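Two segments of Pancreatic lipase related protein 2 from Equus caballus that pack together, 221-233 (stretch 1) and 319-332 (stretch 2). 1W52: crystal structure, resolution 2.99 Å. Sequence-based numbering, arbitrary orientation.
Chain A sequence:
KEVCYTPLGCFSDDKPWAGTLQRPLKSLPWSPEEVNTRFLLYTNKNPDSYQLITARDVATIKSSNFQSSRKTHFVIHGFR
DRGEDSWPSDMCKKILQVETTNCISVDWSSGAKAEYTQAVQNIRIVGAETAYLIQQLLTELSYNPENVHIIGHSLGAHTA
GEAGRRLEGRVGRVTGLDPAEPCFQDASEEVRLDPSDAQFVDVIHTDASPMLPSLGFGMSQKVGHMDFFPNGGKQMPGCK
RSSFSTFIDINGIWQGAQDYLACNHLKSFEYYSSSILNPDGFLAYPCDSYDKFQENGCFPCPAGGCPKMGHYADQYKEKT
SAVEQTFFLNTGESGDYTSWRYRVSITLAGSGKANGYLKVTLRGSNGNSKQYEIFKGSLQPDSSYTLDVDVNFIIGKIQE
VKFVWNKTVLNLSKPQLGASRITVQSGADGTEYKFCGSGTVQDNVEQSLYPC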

# COMPACT_ATOMS: atom_id res chain seq x y z
N GLN A 221 -11.76 -8.15 0.20
CA GLN A 221 -11.33 -9.51 -0.06
C GLN A 221 -9.85 -9.69 -0.20
O GLN A 221 -9.24 -9.05 -1.03
N LYS A 222 -9.28 -10.63 0.55
CA LYS A 222 -7.87 -10.95 0.35
C LYS A 222 -7.66 -11.63 -1.00
O LYS A 222 -8.40 -12.52 -1.34
N VAL A 223 -6.70 -11.17 -1.79
CA VAL A 223 -6.46 -11.76 -3.12
C VAL A 223 -5.02 -11.98 -3.47
O VAL A 223 -4.71 -12.10 -4.62
N GLY A 224 -4.13 -12.04 -2.50
CA GLY A 224 -2.71 -12.08 -2.76
C GLY A 224 -2.11 -13.16 -1.90
O GLY A 224 -2.82 -13.75 -1.08
N HIS A 225 -0.83 -13.45 -2.10
CA HIS A 225 -0.13 -14.23 -1.09
C HIS A 225 -0.01 -13.35 0.14
O HIS A 225 -0.02 -13.82 1.28
N MET A 226 0.05 -12.05 -0.10
CA MET A 226 0.07 -11.09 0.98
C MET A 226 -0.93 -9.95 0.74
O MET A 226 -0.97 -9.35 -0.32
N ASP A 227 -1.74 -9.66 1.73
CA ASP A 227 -2.70 -8.60 1.65
C ASP A 227 -2.33 -7.70 2.79
O ASP A 227 -2.42 -8.11 3.93
N PHE A 228 -1.86 -6.49 2.48
CA PHE A 228 -1.53 -5.48 3.49
C PHE A 228 -2.72 -4.54 3.71
O PHE A 228 -3.41 -4.18 2.74
N PHE A 229 -2.91 -4.10 4.98
CA PHE A 229 -3.99 -3.17 5.35
C PHE A 229 -3.55 -1.89 6.08
O PHE A 229 -3.81 -1.75 7.28
N PRO A 230 -2.90 -0.96 5.40
CA PRO A 230 -2.41 0.26 6.05
C PRO A 230 -3.53 1.02 6.74
O PRO A 230 -4.61 1.31 6.19
N ASN A 231 -3.28 1.36 7.97
CA ASN A 231 -4.30 2.02 8.75
C ASN A 231 -5.57 1.24 8.78
O ASN A 231 -6.64 1.87 8.80
N GLY A 232 -5.52 -0.09 8.79
CA GLY A 232 -6.74 -0.88 8.66
C GLY A 232 -7.36 -0.93 7.25
O GLY A 232 -8.32 -1.66 6.99
N GLY A 233 -6.80 -0.18 6.33
CA GLY A 233 -7.25 -0.22 4.96
C GLY A 233 -8.61 0.35 4.59
O GLY A 233 -9.01 0.25 3.44
N LYS A 319 7.13 -15.05 1.79
CA LYS A 319 6.21 -14.33 0.91
C LYS A 319 5.14 -15.22 0.28
O LYS A 319 4.00 -14.78 0.15
N THR A 320 5.48 -16.46 -0.09
CA THR A 320 4.45 -17.38 -0.59
C THR A 320 4.29 -18.68 0.20
O THR A 320 3.78 -19.67 -0.31
N SER A 321 4.65 -18.67 1.47
CA SER A 321 4.32 -19.82 2.34
C SER A 321 2.80 -20.05 2.47
O SER A 321 2.36 -21.16 2.77
N ALA A 322 2.01 -19.01 2.25
CA ALA A 322 0.55 -19.12 2.26
C ALA A 322 -0.08 -18.07 1.37
O ALA A 322 0.61 -17.17 0.82
N VAL A 323 -1.41 -18.17 1.27
CA VAL A 323 -2.25 -17.13 0.64
C VAL A 323 -3.05 -16.34 1.69
O VAL A 323 -3.29 -16.78 2.82
N GLU A 324 -3.44 -15.14 1.31
CA GLU A 324 -4.18 -14.29 2.21
C GLU A 324 -3.46 -13.98 3.51
O GLU A 324 -4.11 -13.53 4.45
N GLN A 325 -2.14 -14.22 3.58
CA GLN A 325 -1.33 -13.77 4.69
C GLN A 325 -1.61 -12.30 4.85
O GLN A 325 -1.41 -11.53 3.90
N THR A 326 -2.08 -11.90 6.02
CA THR A 326 -2.43 -10.51 6.19
C THR A 326 -1.52 -9.83 7.17
O THR A 326 -1.05 -10.45 8.15
N PHE A 327 -1.27 -8.56 6.87
CA PHE A 327 -0.46 -7.66 7.69
C PHE A 327 -1.09 -6.23 7.85
O PHE A 327 -1.87 -5.77 7.00
N PHE A 328 -0.70 -5.56 8.95
CA PHE A 328 -1.22 -4.27 9.34
C PHE A 328 -0.13 -3.34 9.70
O PHE A 328 0.94 -3.72 9.92
N LEU A 329 -0.43 -2.07 9.70
CA LEU A 329 0.57 -1.07 9.97
C LEU A 329 -0.11 0.33 9.91
O LEU A 329 -1.31 0.42 9.59
N ASN A 330 0.64 1.39 10.21
CA ASN A 330 0.09 2.72 10.09
C ASN A 330 1.01 3.64 9.29
O ASN A 330 2.18 3.77 9.61
N THR A 331 0.49 4.31 8.28
CA THR A 331 1.26 5.30 7.54
C THR A 331 1.23 6.68 8.16
O THR A 331 0.56 6.93 9.13
N GLY A 332 1.97 7.58 7.55
CA GLY A 332 1.87 8.99 7.85
C GLY A 332 0.69 9.64 7.18
O GLY A 332 0.06 9.04 6.31

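Two parallel strands, centred on Phe 228 and Phe 327, lie side by side, so successive side chains alternate between the two faces of the sheet while the backbones bond edge to edge; Asp 227 N, for instance, donates to Gln 325 O at 2.9 Å. The account is best built round His 225, Asn 231 and Phe 327, the residues with the most surface covered by the other stretch.

His 225, with the largest area covered by the other stretch, sits just before its strand. Its CB leaves sideways, and chi1 in the m well lays the imidazole along the loop that leads into the second strand. A flat ring suits this place because its face can take a methyl group: Thr 320 CG2 lies over it, 3.9 Å from the centroid of the His 225 ring, as a CH-pi contact. Val 323 CG1 also comes within 3.7 Å of His 225 CD2. The polar ND1 is satisfied elsewhere in the structure.

On the face shared by Met 226, Phe 228 and Phe 327, the Phe 327 ring (m) provides a broad apolar surface. Met 226 (m), whose unbranched chain can reach along the sheet, brings SD to 4.0 Å from Phe 327 CE1. The rings of Phe 228 and Phe 327 are nearly parallel, at 24°, but slid apart with centroids 5.4 Å away, so they barely overlap. On the other face, Phe 229 CB packs 3.3 Å from Phe 328 CE2.

Asn 231 closes the far end. Although its CB points sideways, the m rotamer brings the amide to the second stretch, where its two ends play complementary parts: Asn 231 ND2 donates to Thr 331 OG1 at 2.6 Å, and Asn 231 OD1 accepts from Thr 331 N at 2.9 Å. An amide suits this place because it carries donor and acceptor together.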

# COMPACT_ATOMS: atom_id res chain seq x y z
CB GLN A 221 -11.96 -9.96 -1.36
CG GLN A 221 -11.73 -11.40 -1.69
CD GLN A 221 -12.75 -11.97 -2.71
OE1 GLN A 221 -13.01 -11.38 -3.77
NE2 GLN A 221 -13.29 -13.14 -2.39
CB LYS A 222 -7.38 -11.86 1.44
CG LYS A 222 -7.04 -11.15 2.73
CD LYS A 222 -8.07 -11.55 3.73
CE LYS A 222 -7.98 -10.75 5.00
NZ LYS A 222 -7.70 -11.61 6.15
CB VAL A 223 -7.03 -10.89 -4.25
CG1 VAL A 223 -8.46 -10.61 -4.01
CG2 VAL A 223 -6.30 -9.61 -4.32
CB HIS A 225 1.23 -14.72 -1.60
CG HIS A 225 1.10 -15.54 -2.84
ND1 HIS A 225 1.26 -14.98 -4.09
CD2 HIS A 225 0.72 -16.82 -3.03
CE1 HIS A 225 1.03 -15.91 -5.01
NE2 HIS A 225 0.68 -17.02 -4.39
CB MET A 226 1.47 -10.57 1.08
CG MET A 226 2.53 -11.64 1.03
SD MET A 226 3.95 -11.04 1.96
CE MET A 226 5.06 -10.55 0.83
CB ASP A 227 -4.11 -9.16 1.85
CG ASP A 227 -4.58 -9.96 0.64
OD1 ASP A 227 -5.25 -9.32 -0.25
OD2 ASP A 227 -4.28 -11.20 0.49
CB PHE A 228 -0.35 -4.64 3.03
CG PHE A 228 0.90 -5.41 2.79
CD1 PHE A 228 1.04 -6.21 1.66
CD2 PHE A 228 1.95 -5.32 3.67
CE1 PHE A 228 2.19 -6.89 1.43
CE2 PHE A 228 3.12 -6.02 3.45
CZ PHE A 228 3.24 -6.79 2.32
CB PHE A 229 -5.01 -3.93 6.18
CG PHE A 229 -5.69 -4.99 5.44
CD1 PHE A 229 -5.10 -6.23 5.29
CD2 PHE A 229 -6.91 -4.74 4.82
CE1 PHE A 229 -5.77 -7.26 4.55
CE2 PHE A 229 -7.57 -5.71 4.04
CZ PHE A 229 -7.01 -6.98 3.92
CB PRO A 230 -1.90 1.12 4.88
CG PRO A 230 -2.54 0.53 3.65
CD PRO A 230 -2.57 -0.96 3.98
CB ASN A 231 -4.51 3.35 8.16
CG ASN A 231 -3.18 4.03 7.84
OD1 ASN A 231 -2.34 4.17 8.75
ND2 ASN A 231 -2.98 4.45 6.58
CB LYS A 319 6.95 -13.53 -0.18
CG LYS A 319 7.66 -14.37 -1.21
CD LYS A 319 7.80 -13.64 -2.54
CE LYS A 319 9.15 -13.01 -2.69
NZ LYS A 319 10.26 -13.97 -2.68
CB THR A 320 4.62 -17.71 -2.06
OG1 THR A 320 5.88 -18.32 -2.25
CG2 THR A 320 4.73 -16.49 -2.92
CB SER A 321 4.98 -19.67 3.73
OG SER A 321 4.36 -18.65 4.48
CB ALA A 322 0.02 -18.93 3.65
CB VAL A 323 -3.22 -17.70 -0.40
CG1 VAL A 323 -2.52 -17.98 -1.66
CG2 VAL A 323 -3.82 -18.98 0.10
CB GLU A 324 -5.52 -14.94 2.55
CG GLU A 324 -6.33 -15.42 1.34
CD GLU A 324 -7.78 -15.62 1.72
OE1 GLU A 324 -8.05 -15.76 2.97
OE2 GLU A 324 -8.65 -15.61 0.80
CB GLN A 325 0.17 -13.93 4.41
CG GLN A 325 0.68 -15.36 4.21
CD GLN A 325 2.19 -15.42 3.89
OE1 GLN A 325 2.59 -15.49 2.71
NE2 GLN A 325 3.02 -15.41 4.94
CB THR A 326 -3.88 -10.34 6.67
OG1 THR A 326 -4.00 -10.90 7.95
CG2 THR A 326 -4.88 -11.16 5.87
CB PHE A 327 0.94 -7.53 7.09
CG PHE A 327 1.52 -8.81 6.65
CD1 PHE A 327 0.98 -9.49 5.52
CD2 PHE A 327 2.60 -9.38 7.34
CE1 PHE A 327 1.50 -10.70 5.10
CE2 PHE A 327 3.12 -10.58 6.92
CZ PHE A 327 2.55 -11.24 5.78
CB PHE A 328 -2.15 -4.41 10.52
CG PHE A 328 -3.36 -5.20 10.19
CD1 PHE A 328 -3.48 -6.52 10.59
CD2 PHE A 328 -4.36 -4.65 9.42
CE1 PHE A 328 -4.63 -7.29 10.29
CE2 PHE A 328 -5.51 -5.42 9.09
CZ PHE A 328 -5.64 -6.74 9.54
CB LEU A 329 1.70 -1.19 8.96
CG LEU A 329 1.27 -0.85 7.55
CD1 LEU A 329 2.48 -0.31 6.70
CD2 LEU A 329 0.57 -2.02 6.91
CB ASN A 330 -0.18 3.32 11.50
CG ASN A 330 -1.40 2.69 12.24
OD1 ASN A 330 -1.39 2.55 13.49
ND2 ASN A 330 -2.43 2.30 11.47
CB THR A 331 0.70 5.44 6.13
OG1 THR A 331 -0.72 5.61 6.22
CG2 THR A 331 0.96 4.16 5.34